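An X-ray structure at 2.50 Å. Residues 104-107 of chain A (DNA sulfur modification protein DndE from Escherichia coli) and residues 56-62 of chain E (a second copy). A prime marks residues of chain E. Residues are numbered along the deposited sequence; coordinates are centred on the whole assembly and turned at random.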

ATOM      1  N   ALA A 104      23.730  10.457  -2.400  1.00 25.86           N
ATOM      2  CA  ALA A 104      23.511  11.422  -1.335  1.00 27.93           C
ATOM      3  C   ALA A 104      23.125  10.767   0.001  1.00 29.43           C
ATOM      4  O   ALA A 104      22.614  11.440   0.898  1.00 30.27           O
ATOM      5  N   LEU A 105      23.371   9.460   0.126  1.00 30.22           N
ATOM      6  CA  LEU A 105      23.012   8.715   1.333  1.00 30.57           C
ATOM      7  C   LEU A 105      24.211   7.936   1.884  1.00 31.73           C
ATOM      8  O   LEU A 105      24.078   6.790   2.326  1.00 31.77           O
ATOM      9  N   ARG A 106      25.384   8.563   1.839  1.00 33.05           N
ATOM     10  CA  ARG A 106      26.593   7.989   2.433  1.00 34.43           C
ATOM     11  C   ARG A 106      27.287   9.016   3.338  1.00 35.18           C
ATOM     12  O   ARG A 106      27.038  10.216   3.214  1.00 35.27           O
ATOM     13  N   ASN A 107      28.130   8.516   4.251  1.00 36.11           N
ATOM     14  CA  ASN A 107      29.088   9.300   5.076  1.00 36.78           C
ATOM     15  C   ASN A 107      28.781   9.334   6.575  1.00 36.44           C
ATOM     16  O   ASN A 107      27.825   9.968   7.024  1.00 36.34           O
TER
ATOM     17  N   ASP E  56      29.098   7.048  13.300  1.00 36.43           N
ATOM     18  CA  ASP E  56      29.909   6.732  12.118  1.00 36.56           C
ATOM     19  C   ASP E  56      29.273   5.676  11.204  1.00 35.87           C
ATOM     20  O   ASP E  56      29.965   4.980  10.460  1.00 35.61           O
ATOM     21  N   GLY E  57      27.947   5.581  11.250  1.00 35.08           N
ATOM     22  CA  GLY E  57      27.213   4.614  10.452  1.00 34.45           C
ATOM     23  C   GLY E  57      27.453   4.773   8.966  1.00 34.49           C
ATOM     24  O   GLY E  57      27.885   5.831   8.504  1.00 34.61           O
ATOM     25  N   THR E  58      27.175   3.699   8.233  1.00 34.53           N
ATOM     26  CA  THR E  58      27.286   3.644   6.779  1.00 34.38           C
ATOM     27  C   THR E  58      26.232   4.507   6.107  1.00 34.24           C
ATOM     28  O   THR E  58      26.557   5.299   5.209  1.00 34.45           O
ATOM     29  N   LEU E  59      24.975   4.342   6.527  1.00 33.26           N
ATOM     30  CA  LEU E  59      23.870   5.064   5.890  1.00 32.48           C
ATOM     31  C   LEU E  59      23.425   6.298   6.648  1.00 31.48           C
ATOM     32  O   LEU E  59      23.216   6.258   7.868  1.00 31.20           O
ATOM     33  N   VAL E  60      23.313   7.395   5.903  1.00 30.54           N
ATOM     34  CA  VAL E  60      22.589   8.576   6.337  1.00 30.09           C
ATOM     35  C   VAL E  60      21.254   8.526   5.609  1.00 29.59           C
ATOM     36  O   VAL E  60      21.226   8.384   4.385  1.00 29.78           O
ATOM     37  N   LEU E  61      20.151   8.634   6.343  1.00 28.20           N
ATOM     38  CA  LEU E  61      18.838   8.596   5.711  1.00 26.99           C
ATOM     39  C   LEU E  61      18.001   9.794   6.108  1.00 27.05           C
ATOM     40  O   LEU E  61      18.176  10.351   7.187  1.00 27.18           O
ATOM     41  N   ASP E  62      17.094  10.191   5.226  1.00 27.07           N
ATOM     42  CA  ASP E  62      16.117  11.214   5.561  1.00 27.28           C
ATOM     43  C   ASP E  62      15.360  10.839   6.832  1.00 25.97           C
ATOM     44  O   ASP E  62      14.968   9.688   7.023  1.00 25.44           O
TER

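Contact between residues 104-107 of chain A and 56-62 of chain E, two copies of DndE that run roughly antiparallel here (153° between their directions), burying 303 Å² over both sides. No hydrogen bond joins the stretches; the contacts are van der Waals, many of them involving backbone atoms. Asp56′ stands clear of the chain A stretch: its CA-to-CB bond points away, chi1 is p, and OD1 is satisfied elsewhere in the structure. Gly57′ has no side chain and contributes backbone alone, its O lying 4.1 Å from Asn107 C. Thr58′ also turns its CA-to-CB bond away (chi1 m), and its OG1 is hydrogen-bonded elsewhere in the structure; the chain A stretch meets its carbonyl instead, with Thr58′ O 3.7 Å from Asn107 N and 3.9 Å from Arg106 CA. Leu59′ (chi1 m, chi2 p) is buried, yet its CA-to-CB bond points away from the chain A stretch, and its closest contact is through the backbone, Leu59′ CA to Leu105 O at 4.0 Å. Opposite it in the register, Arg106 (chi1 m, chi2 t, chi3 -143°) likewise has its CA-to-CB bond pointing away; its guanidinium finds no polar partner in the chain E stretch. Val60′ is the one residue of its stretch whose CA-to-CB bond points toward the other. With chi1 t, it brings CG2 to 3.2 Å from Asn107 O and 3.9 Å from Arg106 O, so a methyl group sits against two successive carbonyl oxygens, a close approach that supplies no hydrogen bond. Asn107 itself (chi1 m) points its CA-to-CB bond away, leaving its backbone to make these contacts and its side-chain amide without a partner in the chain E stretch. On its carbonyl side, Val60′ meets Leu105, the residue most covered by the opposing stretch: Val60′ O lies 3.4 Å from Leu105 CB. Leu105 sets off sideways, and its m,t rotamer carries the branched end on to Leu61′. That leucine has the same m,t rotamer; its CA-to-CB bond points away, but its end comes nearer, and Leu61′ CD2 reaches Leu105 CD1 at 4.4 Å, the sole pairing of apolar side chains across the stretches and a loose one. At Asp62′ the CA-to-CB bond points sideways (chi1 m) and the carboxylate comes nearer without making contact; OD1 is hydrogen-bonded elsewhere in the structure.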

ATOM      1  CB  ALA A 104      22.450  12.436  -1.771  1.00 27.85           C
ATOM      2  CB  LEU A 105      21.832   7.771   1.061  1.00 30.26           C
ATOM      3  CG  LEU A 105      20.548   8.300   0.390  1.00 30.58           C
ATOM      4  CD1 LEU A 105      19.626   7.146   0.004  1.00 30.88           C
ATOM      5  CD2 LEU A 105      19.781   9.307   1.246  1.00 30.54           C
ATOM      6  CB  ARG A 106      27.567   7.490   1.350  1.00 34.36           C
ATOM      7  CG  ARG A 106      26.946   6.637   0.226  1.00 34.45           C
ATOM      8  CD  ARG A 106      28.037   5.908  -0.560  1.00 34.78           C
ATOM      9  NE  ARG A 106      27.778   5.795  -2.000  1.00 35.12           N
ATOM     10  CZ  ARG A 106      28.305   6.589  -2.938  1.00 34.99           C
ATOM     11  NH1 ARG A 106      28.020   6.394  -4.223  1.00 33.77           N
ATOM     12  NH2 ARG A 106      29.125   7.581  -2.600  1.00 36.00           N
ATOM     13  CB  ASN A 107      29.347  10.715   4.527  1.00 37.55           C
ATOM     14  CG  ASN A 107      30.276  10.722   3.310  1.00 39.59           C
ATOM     15  OD1 ASN A 107      30.640   9.668   2.772  1.00 41.24           O
ATOM     16  ND2 ASN A 107      30.659  11.921   2.868  1.00 39.83           N
TER
ATOM     17  CB  ASP E  56      31.327   6.324  12.535  1.00 37.06           C
ATOM     18  CG  ASP E  56      31.349   5.397  13.742  1.00 38.17           C
ATOM     19  OD1 ASP E  56      30.302   4.809  14.090  1.00 38.84           O
ATOM     20  OD2 ASP E  56      32.430   5.250  14.346  1.00 39.51           O
ATOM     21  CB  THR E  58      27.083   2.205   6.272  1.00 34.54           C
ATOM     22  OG1 THR E  58      28.062   1.350   6.866  1.00 34.97           O
ATOM     23  CG2 THR E  58      27.206   2.139   4.760  1.00 34.48           C
ATOM     24  CB  LEU E  59      22.666   4.149   5.619  1.00 32.94           C
ATOM     25  CG  LEU E  59      22.665   3.437   4.256  1.00 33.57           C
ATOM     26  CD1 LEU E  59      23.487   2.156   4.307  1.00 34.05           C
ATOM     27  CD2 LEU E  59      21.256   3.130   3.785  1.00 32.72           C
ATOM     28  CB  VAL E  60      23.294   9.894   5.928  1.00 30.12           C
ATOM     29  CG1 VAL E  60      22.551  11.082   6.502  1.00 30.11           C
ATOM     30  CG2 VAL E  60      24.732   9.919   6.382  1.00 30.27           C
ATOM     31  CB  LEU E  61      18.102   7.298   6.058  1.00 26.30           C
ATOM     32  CG  LEU E  61      18.774   5.974   5.683  1.00 25.03           C
ATOM     33  CD1 LEU E  61      17.985   4.803   6.241  1.00 24.18           C
ATOM     34  CD2 LEU E  61      18.930   5.843   4.182  1.00 23.76           C
ATOM     35  CB  ASP E  62      15.139  11.430   4.406  1.00 28.38           C
ATOM     36  CG  ASP E  62      15.691  12.347   3.341  1.00 31.97           C
ATOM     37  OD1 ASP E  62      16.888  12.714   3.420  1.00 34.98           O
ATOM     38  OD2 ASP E  62      14.930  12.704   2.418  1.00 34.85           O
TER